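PDB 6K4X: metallo-beta-lactamase from Serratia marcescens, which hydrolyses the beta-lactam ring of antibiotics with the help of two zinc ions, as a subclass B3 metallo-beta-lactamase. Local coordinates for residues K109-F114 and G149-G154; T71-D76 and A96-T101; T177-D182 and R250-T255. One frame throughout, in Å; residues are numbered along the deposited sequence. Where two conformers were deposited one is given.

Contact 1 (K109-F114 and G149-G154); sequences KSDPQF and GHTEGG. With ZN (zinc ion), chain B; D0U (4-azanyl-2-sulfanyl-benzoic acid), chain E.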
loop_
_atom_site.group_PDB
_atom_site.type_symbol
_atom_site.label_atom_id
_atom_site.label_comp_id
_atom_site.label_asym_id
_atom_site.label_seq_id
_atom_site.Cartn_x
_atom_site.Cartn_y
_atom_site.Cartn_z
ATOM N N LYS A 109 12.427 6.963 -15.639
ATOM C CA LYS A 109 13.843 6.628 -15.512
ATOM C C LYS A 109 14.385 6.989 -14.129
ATOM O O LYS A 109 15.428 6.454 -13.690
ATOM C CB LYS A 109 14.646 7.283 -16.634
ATOM C CG LYS A 109 14.634 8.796 -16.645
ATOM C CD LYS A 109 15.394 9.332 -17.834
ATOM C CE LYS A 109 15.323 10.836 -17.953
ATOM N NZ LYS A 109 16.057 11.280 -19.165
ATOM N N SER A 110 13.690 7.811 -13.360
ATOM C CA SER A 110 14.090 8.113 -11.988
ATOM C C SER A 110 13.937 6.892 -11.075
ATOM O O SER A 110 14.497 6.869 -9.993
ATOM C CB SER A 110 13.290 9.268 -11.426
ATOM O OG SER A 110 11.902 9.029 -11.579
ATOM N N ASP A 111 13.095 5.923 -11.465
ATOM C CA ASP A 111 12.849 4.757 -10.603
ATOM C C ASP A 111 14.112 3.912 -10.571
ATOM O O ASP A 111 14.633 3.562 -11.622
ATOM C CB ASP A 111 11.659 3.976 -11.143
ATOM C CG ASP A 111 11.152 2.888 -10.215
ATOM O OD1 ASP A 111 11.957 2.060 -9.758
ATOM O OD2 ASP A 111 9.933 2.883 -9.975
ATOM N N PRO A 112 14.657 3.562 -9.388
ATOM C CA PRO A 112 15.851 2.719 -9.346
ATOM C C PRO A 112 15.716 1.408 -10.129
ATOM O O PRO A 112 16.718 0.898 -10.617
ATOM C CB PRO A 112 16.025 2.437 -7.852
ATOM C CG PRO A 112 15.434 3.670 -7.182
ATOM C CD PRO A 112 14.248 4.022 -8.050
ATOM N N GLN A 113 14.499 0.862 -10.248
ATOM C CA GLN A 113 14.285 -0.359 -11.003
ATOM C C GLN A 113 14.108 -0.125 -12.504
ATOM O O GLN A 113 13.947 -1.102 -13.248
ATOM C CB GLN A 113 13.093 -1.127 -10.436
ATOM C CG GLN A 113 13.353 -1.716 -9.067
ATOM C CD GLN A 113 12.159 -2.508 -8.600
ATOM O OE1 GLN A 113 11.964 -3.656 -9.002
ATOM N NE2 GLN A 113 11.295 -1.906 -7.801
ATOM N N PHE A 114 14.122 1.115 -12.977
ATOM C CA PHE A 114 13.933 1.374 -14.394
ATOM C C PHE A 114 14.949 0.576 -15.216
ATOM O O PHE A 114 16.167 0.591 -14.949
ATOM C CB PHE A 114 14.108 2.860 -14.694
ATOM C CG PHE A 114 13.824 3.231 -16.123
ATOM C CD1 PHE A 114 12.520 3.442 -16.547
ATOM C CD2 PHE A 114 14.854 3.381 -17.032
ATOM C CE1 PHE A 114 12.256 3.813 -17.860
ATOM C CE2 PHE A 114 14.578 3.716 -18.350
ATOM C CZ PHE A 114 13.285 3.941 -18.760
ATOM N N GLY A 149 11.051 7.022 -2.101
ATOM C CA GLY A 149 12.328 6.381 -2.096
ATOM C C GLY A 149 12.329 5.146 -2.959
ATOM O O GLY A 149 13.120 5.021 -3.879
ATOM N N HIS A 150 11.423 4.212 -2.682
ATOM C CA HIS A 150 11.152 3.088 -3.603
ATOM C C HIS A 150 10.561 3.606 -4.920
ATOM O O HIS A 150 10.864 3.061 -5.989
ATOM C CB HIS A 150 10.314 2.050 -2.880
ATOM C CG HIS A 150 9.979 0.838 -3.664
ATOM N ND1 HIS A 150 10.824 -0.227 -3.739
ATOM C CD2 HIS A 150 8.862 0.494 -4.338
ATOM C CE1 HIS A 150 10.222 -1.200 -4.424
ATOM N NE2 HIS A 150 9.029 -0.766 -4.851
ATOM N N THR A 151 9.723 4.641 -4.804
ATOM C CA THR A 151 9.245 5.431 -5.925
ATOM C C THR A 151 9.137 6.864 -5.430
ATOM O O THR A 151 8.996 7.098 -4.224
ATOM C CB THR A 151 7.868 4.991 -6.473
ATOM O OG1 THR A 151 6.851 5.297 -5.507
ATOM C CG2 THR A 151 7.807 3.552 -6.926
ATOM N N GLU A 152 9.150 7.829 -6.349
ATOM C CA GLU A 152 9.105 9.212 -5.895
ATOM C C GLU A 152 7.746 9.574 -5.290
ATOM O O GLU A 152 7.680 10.397 -4.370
ATOM C CB GLU A 152 9.382 10.160 -7.062
ATOM C CG GLU A 152 10.821 10.210 -7.528
ATOM C CD GLU A 152 11.153 11.348 -8.474
ATOM O OE1 GLU A 152 10.234 12.093 -8.832
ATOM O OE2 GLU A 152 12.352 11.492 -8.827
ATOM N N GLY A 153 6.663 8.961 -5.789
ATOM C CA GLY A 153 5.323 9.339 -5.329
ATOM C C GLY A 153 4.720 8.368 -4.325
ATOM O O GLY A 153 3.513 8.393 -4.119
ATOM N N GLY A 154 5.537 7.575 -3.636
ATOM C CA GLY A 154 5.015 6.603 -2.668
ATOM C C GLY A 154 4.238 7.275 -1.563
ATOM O O GLY A 154 4.702 8.291 -1.024
HETATM ZN ZN ZN B . 7.535 -1.635 -5.893
HETATM O O2 D0U E . 7.311 -3.466 -3.112
HETATM C C7 D0U E . 8.484 -3.846 -2.906
HETATM O O1 D0U E . 9.045 -3.710 -1.781
HETATM C C3 D0U E . 9.294 -4.464 -3.990
HETATM C C2 D0U E . 10.506 -5.086 -3.580
HETATM C C4 D0U E . 8.920 -4.473 -5.345
HETATM S S1 D0U E . 7.480 -3.905 -6.064
HETATM C C5 D0U E . 9.817 -5.082 -6.252
HETATM C C6 D0U E . 11.017 -5.676 -5.855
HETATM N N1 D0U E . 11.852 -6.297 -6.775
HETATM C C1 D0U E . 11.333 -5.691 -4.526
HETATM O O HOH W 1 11.847 0.910 -7.293
#
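Two loops, each carrying a type I beta turn (D111 to F114 and T151 to G154), come within 5.9 Å of one another between the CA atoms of D111 and T151. They form one wall of the metallo-beta-lactamase active site, where H150 completes a three-histidine zinc site with H72 and H74. H150 NE2 binds the zinc at 2.0 Å, and the sulfur S1 of the inhibitor 4-amino-2-sulfanylbenzoic acid is the fourth ligand. ND1 on the same ring is hydrogen-bonded to the carbonyl oxygen of T177, which fixes the ring's rotation. Q113 reaches the ring with its amide: NE2 lies 3.6 Å from H150 CE1, and the amide and ring planes are turned 55° apart. Beyond CG the chain is extended, which sets CD; the turn of the amide brings Q113 OE1 to 3.5 Å from the inhibitor's N1. The two carboxylate oxygens of D111 serve different partners. OD1 accepts from the backbone N of Q113 (2.9 Å) through its anti lone pair, making an Asx turn, and also meets a water, while OD2 is hydrogen-bonded to H74 NE2, positioning a zinc ligand from the second shell. D111 OD2 also lies 3.8 Å from T151 CG2. The water sits over the centre of one face of the H150 ring; it accepts from Q113 NE2 and can donate to either D111 OD1 or H150 O, each 2.7 Å from the water oxygen.

Contact 2 (T71-D76 and A96-T101); sequences THSHED and AANVDT. With ZN (zinc ion), chain B; ZN (zinc ion), chain C; D0U (4-azanyl-2-sulfanyl-benzoic acid), chain E.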
loop_
_atom_site.group_PDB
_atom_site.type_symbol
_atom_site.label_atom_id
_atom_site.label_comp_id
_atom_site.label_asym_id
_atom_site.label_seq_id
_atom_site.Cartn_x
_atom_site.Cartn_y
_atom_site.Cartn_z
ATOM N N THR A 71 -0.507 3.028 -3.043
ATOM C CA THR A 71 0.782 3.137 -2.337
ATOM C C THR A 71 1.877 3.556 -3.328
ATOM O O THR A 71 2.428 4.654 -3.245
ATOM C CB THR A 71 1.167 1.838 -1.612
ATOM O OG1 THR A 71 1.133 0.758 -2.551
ATOM C CG2 THR A 71 0.280 1.551 -0.417
ATOM N N HIS A 72 2.198 2.677 -4.283
ATOM C CA HIS A 72 3.132 3.049 -5.314
ATOM C C HIS A 72 2.839 2.305 -6.611
ATOM O O HIS A 72 2.135 1.298 -6.658
ATOM C CB HIS A 72 4.600 2.887 -4.878
ATOM C CG HIS A 72 5.091 1.481 -4.821
ATOM N ND1 HIS A 72 5.034 0.725 -3.688
ATOM C CD2 HIS A 72 5.677 0.697 -5.762
ATOM C CE1 HIS A 72 5.586 -0.456 -3.919
ATOM N NE2 HIS A 72 5.984 -0.529 -5.215
ATOM N N SER A 73 3.438 2.840 -7.679
ATOM C CA SER A 73 3.074 2.553 -9.060
ATOM C C SER A 73 3.989 1.502 -9.688
ATOM O O SER A 73 4.635 1.768 -10.708
ATOM C CB SER A 73 3.103 3.846 -9.821
ATOM O OG SER A 73 4.313 4.562 -9.588
ATOM N N HIS A 74 3.989 0.297 -9.088
ATOM C CA HIS A 74 4.561 -0.884 -9.736
ATOM C C HIS A 74 3.444 -1.895 -9.959
ATOM O O HIS A 74 2.404 -1.843 -9.305
ATOM C CB HIS A 74 5.671 -1.523 -8.901
ATOM C CG HIS A 74 6.873 -0.652 -8.777
ATOM N ND1 HIS A 74 7.748 -0.724 -7.735
ATOM C CD2 HIS A 74 7.353 0.279 -9.626
ATOM C CE1 HIS A 74 8.701 0.157 -7.943
ATOM N NE2 HIS A 74 8.491 0.778 -9.084
ATOM N N GLU A 75 3.666 -2.783 -10.920
ATOM C CA GLU A 75 2.635 -3.686 -11.424
ATOM C C GLU A 75 2.021 -4.559 -10.330
ATOM O O GLU A 75 0.877 -4.990 -10.480
ATOM C CB GLU A 75 3.197 -4.534 -12.558
ATOM C CG GLU A 75 4.194 -5.598 -12.112
ATOM C CD GLU A 75 4.744 -6.583 -13.136
ATOM O OE1 GLU A 75 3.969 -7.018 -13.996
ATOM O OE2 GLU A 75 5.948 -6.938 -13.051
ATOM N N ASP A 76 2.776 -4.924 -9.306
ATOM C CA ASP A 76 2.261 -5.810 -8.275
ATOM C C ASP A 76 1.211 -5.138 -7.375
ATOM O O ASP A 76 0.340 -5.838 -6.861
ATOM C CB ASP A 76 3.385 -6.434 -7.456
ATOM C CG ASP A 76 4.367 -5.495 -6.786
ATOM O OD1 ASP A 76 4.600 -4.385 -7.313
ATOM O OD2 ASP A 76 4.926 -5.913 -5.746
ATOM N N ALA A 96 1.994 12.860 -6.009
ATOM C CA ALA A 96 2.100 13.676 -7.219
ATOM C C ALA A 96 3.010 13.040 -8.258
ATOM O O ALA A 96 2.662 13.040 -9.430
ATOM C CB ALA A 96 2.592 15.061 -6.867
ATOM N N ALA A 97 4.173 12.549 -7.840
ATOM C CA ALA A 97 5.177 12.088 -8.790
ATOM C C ALA A 97 4.838 10.717 -9.376
ATOM O O ALA A 97 5.509 10.297 -10.292
ATOM C CB ALA A 97 6.535 12.059 -8.116
ATOM N N ASN A 98 3.841 10.015 -8.845
ATOM C CA ASN A 98 3.430 8.716 -9.407
ATOM C C ASN A 98 2.164 8.821 -10.266
ATOM O O ASN A 98 1.746 7.826 -10.865
ATOM C CB ASN A 98 3.192 7.680 -8.306
ATOM C CG ASN A 98 4.465 7.138 -7.679
ATOM O OD1 ASN A 98 5.580 7.501 -8.068
ATOM N ND2 ASN A 98 4.323 6.238 -6.722
ATOM N N VAL A 99 1.542 10.001 -10.339
ATOM C CA VAL A 99 0.310 10.148 -11.125
ATOM C C VAL A 99 0.533 9.711 -12.578
ATOM O O VAL A 99 -0.271 8.952 -13.137
ATOM C CB VAL A 99 -0.233 11.588 -11.013
ATOM C CG1 VAL A 99 -1.298 11.876 -12.071
ATOM C CG2 VAL A 99 -0.775 11.869 -9.619
ATOM N N ASP A 100 1.599 10.208 -13.208
ATOM C CA ASP A 100 1.797 9.926 -14.603
ATOM C C ASP A 100 2.034 8.423 -14.828
ATOM O O ASP A 100 1.578 7.852 -15.813
ATOM C CB ASP A 100 2.942 10.777 -15.137
ATOM C CG ASP A 100 2.963 10.796 -16.644
ATOM O OD1 ASP A 100 1.951 11.208 -17.224
ATOM O OD2 ASP A 100 3.978 10.378 -17.200
ATOM N N THR A 101 2.731 7.785 -13.887
ATOM C CA THR A 101 2.989 6.378 -13.987
ATOM C C THR A 101 1.676 5.597 -13.914
ATOM O O THR A 101 1.452 4.636 -14.663
ATOM C CB THR A 101 3.908 5.873 -12.882
ATOM O OG1 THR A 101 5.110 6.643 -12.898
ATOM C CG2 THR A 101 4.218 4.409 -13.066
HETATM ZN ZN ZN B . 7.535 -1.635 -5.893
HETATM ZN ZN ZN C . 5.901 -4.627 -4.458
HETATM O O2 D0U E . 7.311 -3.466 -3.112
HETATM C C7 D0U E . 8.484 -3.846 -2.906
HETATM O O1 D0U E . 9.045 -3.710 -1.781
HETATM C C3 D0U E . 9.294 -4.464 -3.990
HETATM C C2 D0U E . 10.506 -5.086 -3.580
HETATM C C4 D0U E . 8.920 -4.473 -5.345
HETATM S S1 D0U E . 7.480 -3.905 -6.064
HETATM C C5 D0U E . 9.817 -5.082 -6.252
HETATM C C6 D0U E . 11.017 -5.676 -5.855
HETATM N N1 D0U E . 11.852 -6.297 -6.775
HETATM C C1 D0U E . 11.333 -5.691 -4.526
#
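S73 pushes its side chain against N98 and T101, its OG resting 3.2 Å from the amide carbon CG of N98 and its CB against the methyl CG2 of T101. It sits within the HxHxDH zinc-binding motif of the metallo-beta-lactamase fold, formed here by H72, H74, D76 and H77 on the loop after strand 65-69 and the start of helix 75-78. OG is set against N98 CG by its place between the backbone N and the carbonyl carbon of S73 (chi1 49°). The contact with T101 is tight, S73 CB to T101 CG2 being 3.5 Å. Although S73 OG approaches N98 ND2 to 3.3 Å, the angle is too poor for a hydrogen bond; the polar ends of N98 turn instead to the loop of residues 149-154, where ND2 is bonded to T151 OG1 and OD1 accepts a weak bond from G153 N. N98 ND2 also lies 3.8 Å from H72 CB.

Beyond this packing, the alternating histidines turn to the metals. H72 offers NE2 and H74 offers ND1 to one zinc, whereas D76 binds the second zinc together with H77 and H215. H72 ND1 is held by the carboxylate of D174, which would be expected to polarise the H72 imidazole. The inhibitor's sulfur S1 bridges both metals, and D76 OD2 binds the second zinc at 2.1 Å.

Contact 3 (T177-D182 and R250-T255); sequences TAVSAD and RKRLET. With D0U (4-azanyl-2-sulfanyl-benzoic acid), chain E; SO4 (sulfate ion), chain G.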
loop_
_atom_site.group_PDB
_atom_site.type_symbol
_atom_site.label_atom_id
_atom_site.label_comp_id
_atom_site.label_asym_id
_atom_site.label_seq_id
_atom_site.Cartn_x
_atom_site.Cartn_y
_atom_site.Cartn_z
ATOM N N THR A 177 11.724 -0.232 0.269
ATOM C CA THR A 177 12.823 -1.101 -0.100
ATOM C C THR A 177 13.709 -0.468 -1.176
ATOM O O THR A 177 13.259 -0.058 -2.252
ATOM C CB THR A 177 12.264 -2.432 -0.588
ATOM O OG1 THR A 177 11.314 -2.146 -1.616
ATOM C CG2 THR A 177 11.636 -3.227 0.533
ATOM N N ALA A 178 15.010 -0.516 -0.923
ATOM C CA ALA A 178 16.056 -0.151 -1.879
ATOM C C ALA A 178 16.339 -1.369 -2.757
ATOM O O ALA A 178 16.915 -2.393 -2.317
ATOM C CB ALA A 178 17.302 0.285 -1.148
ATOM N N VAL A 179 15.830 -1.322 -3.985
ATOM C CA VAL A 179 15.999 -2.407 -4.980
ATOM C C VAL A 179 16.187 -1.718 -6.326
ATOM O O VAL A 179 15.683 -0.639 -6.554
ATOM C CB VAL A 179 14.789 -3.361 -4.966
ATOM C CG1 VAL A 179 13.491 -2.602 -5.111
ATOM C CG2 VAL A 179 14.814 -4.481 -6.000
ATOM N N SER A 180 16.968 -2.316 -7.218
ATOM C CA SER A 180 17.261 -1.613 -8.459
ATOM C C SER A 180 17.564 -2.585 -9.586
ATOM O O SER A 180 17.803 -3.761 -9.376
ATOM C CB SER A 180 18.419 -0.680 -8.284
ATOM O OG SER A 180 19.659 -1.394 -8.244
ATOM N N ALA A 181 17.630 -2.010 -10.784
ATOM C CA ALA A 181 18.245 -2.667 -11.929
ATOM C C ALA A 181 19.745 -2.848 -11.662
ATOM O O ALA A 181 20.348 -2.135 -10.874
ATOM C CB ALA A 181 18.039 -1.837 -13.179
ATOM N N ASP A 182 20.356 -3.773 -12.404
ATOM C CA ASP A 182 21.777 -4.068 -12.289
ATOM C C ASP A 182 22.622 -2.823 -12.589
ATOM O O ASP A 182 23.733 -2.694 -12.060
ATOM C CB ASP A 182 22.170 -5.216 -13.225
ATOM C CG ASP A 182 21.724 -6.574 -12.712
ATOM O OD1 ASP A 182 21.377 -6.665 -11.523
ATOM O OD2 ASP A 182 21.729 -7.541 -13.505
ATOM N N ARG A 250 15.751 0.536 6.556
ATOM C CA ARG A 250 17.043 1.119 6.820
ATOM C C ARG A 250 18.150 0.076 6.667
ATOM O O ARG A 250 19.179 0.350 6.056
ATOM C CB ARG A 250 17.048 1.787 8.197
ATOM C CG ARG A 250 18.348 2.508 8.514
ATOM C CD ARG A 250 18.290 3.276 9.823
ATOM N NE ARG A 250 17.393 4.426 9.802
ATOM C CZ ARG A 250 16.271 4.583 10.507
ATOM N NH1 ARG A 250 15.814 3.623 11.302
ATOM N NH2 ARG A 250 15.605 5.724 10.386
ATOM N N LYS A 251 17.926 -1.132 7.196
ATOM C CA LYS A 251 18.921 -2.182 7.099
ATOM C C LYS A 251 19.169 -2.572 5.638
ATOM O O LYS A 251 20.298 -2.815 5.216
ATOM C CB LYS A 251 18.492 -3.393 7.922
ATOM C CG LYS A 251 19.352 -4.639 7.712
ATOM C CD LYS A 251 19.052 -5.760 8.675
ATOM C CE LYS A 251 19.242 -5.404 10.134
ATOM N NZ LYS A 251 20.603 -4.899 10.389
ATOM N N ARG A 252 18.108 -2.653 4.841
ATOM C CA ARG A 252 18.269 -3.032 3.450
ATOM C C ARG A 252 19.080 -1.955 2.715
ATOM O O ARG A 252 19.956 -2.288 1.908
ATOM C CB ARG A 252 16.898 -3.228 2.806
ATOM C CG ARG A 252 16.950 -3.704 1.366
ATOM C CD ARG A 252 15.570 -4.114 0.881
ATOM N NE ARG A 252 15.637 -4.657 -0.466
ATOM C CZ ARG A 252 14.782 -5.497 -1.004
ATOM N NH1 ARG A 252 13.753 -5.934 -0.307
ATOM N NH2 ARG A 252 14.934 -5.834 -2.269
ATOM N N LEU A 253 18.801 -0.685 2.985
ATOM C CA LEU A 253 19.582 0.365 2.345
ATOM C C LEU A 253 21.032 0.354 2.833
ATOM O O LEU A 253 21.944 0.484 2.013
ATOM C CB LEU A 253 18.950 1.731 2.587
ATOM C CG LEU A 253 19.755 2.912 2.029
ATOM C CD1 LEU A 253 19.890 2.840 0.519
ATOM C CD2 LEU A 253 19.086 4.223 2.426
ATOM N N GLU A 254 21.259 0.181 4.132
ATOM C CA GLU A 254 22.627 0.206 4.616
ATOM C C GLU A 254 23.421 -0.970 4.059
ATOM O O GLU A 254 24.585 -0.825 3.684
ATOM C CB GLU A 254 22.674 0.243 6.140
ATOM C CG GLU A 254 22.242 1.604 6.690
ATOM C CD GLU A 254 22.987 2.824 6.127
ATOM O OE1 GLU A 254 24.188 2.703 5.741
ATOM O OE2 GLU A 254 22.400 3.915 6.030
ATOM N N THR A 255 22.795 -2.136 3.986
ATOM C CA THR A 255 23.457 -3.286 3.386
ATOM C C THR A 255 23.823 -2.976 1.932
ATOM O O THR A 255 24.909 -3.318 1.443
ATOM C CB THR A 255 22.573 -4.539 3.489
ATOM O OG1 THR A 255 22.444 -4.934 4.859
ATOM C CG2 THR A 255 23.165 -5.721 2.755
HETATM O O2 D0U E . 7.311 -3.466 -3.112
HETATM C C7 D0U E . 8.484 -3.846 -2.906
HETATM O O1 D0U E . 9.045 -3.710 -1.781
HETATM C C3 D0U E . 9.294 -4.464 -3.990
HETATM C C2 D0U E . 10.506 -5.086 -3.580
HETATM C C4 D0U E . 8.920 -4.473 -5.345
HETATM S S1 D0U E . 7.480 -3.905 -6.064
HETATM C C5 D0U E . 9.817 -5.082 -6.252
HETATM C C6 D0U E . 11.017 -5.676 -5.855
HETATM N N1 D0U E . 11.852 -6.297 -6.775
HETATM C C1 D0U E . 11.333 -5.691 -4.526
HETATM S S SO4 G . 13.554 -6.767 3.214
HETATM O O1 SO4 G . 14.858 -6.347 3.679
HETATM O O2 SO4 G . 12.844 -5.719 2.471
HETATM O O3 SO4 G . 13.753 -7.939 2.315
HETATM O O4 SO4 G . 12.734 -7.208 4.348
#
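R252 reaches from its helix across residues 177-179, and the polar part of the contact centres on its guanidinium. The one hydrogen bond between the segments is weak: R252 NE gives to A178 O at 3.2 Å with an angle of 135° at the hydrogen. CG anti to the backbone N (chi1 -177°) and an extended chain as far as NE carry that nitrogen to the carbonyl oxygen. R252 NH1 turns to a sulfate ion, probably from the crystallisation liquor, and its bond to the sulfate oxygen O2 is straighter, 2.9 Å at 155°. That oxygen lies at the edge of the guanidinium, in its plane.

Van der Waals contacts surround these bonds. T177 CB lies over one face of the guanidinium, 3.6 Å above the plane and offset toward the rim, while V179 CB is 3.7 Å from R252 NH2. One residue on from R252, L253 CD1 meets A178 CB of the loop at 4.0 Å; both residues also pack on L196 of helix 190-205. The arrangement therefore joins the loop that follows strand 166-173 to the C-terminal helix 241-260 of the metallo-beta-lactamase fold, with part of that loop lining the active-site pocket.

Ligand contacts occupy the pocket side of the loop. T177 OG1 donates to the inhibitor's carboxylate oxygen O1 at 2.8 Å, and S175 also bonds this molecule. V179 adds apolar cover: CG1 touches carbons of the benzene ring, and V179 CG2 comes to 3.6 Å from the amino nitrogen N1.

Along the chain the contacts come in series, contact 2 closing before contact 1 opens and contact 1 closing before contact 3. The centres of contacts 1 and 2 are about 9 Å apart. Those of contacts 1 and 3 are about 12 Å apart, and those of 2 and 3 about 19 Å. Contact 1 is the middle piece: it touches both others, whereas contacts 2 and 3 come no nearer than about 6 Å between nearest atoms. Besides the H150-T177 bond, backbone bonding between P112 and A181 ties contact 1 to contact 3. Loops that follow strands of both sheets thus converge on one inhibitor, while contact 3 extends the pocket wall outward to helix 241-260.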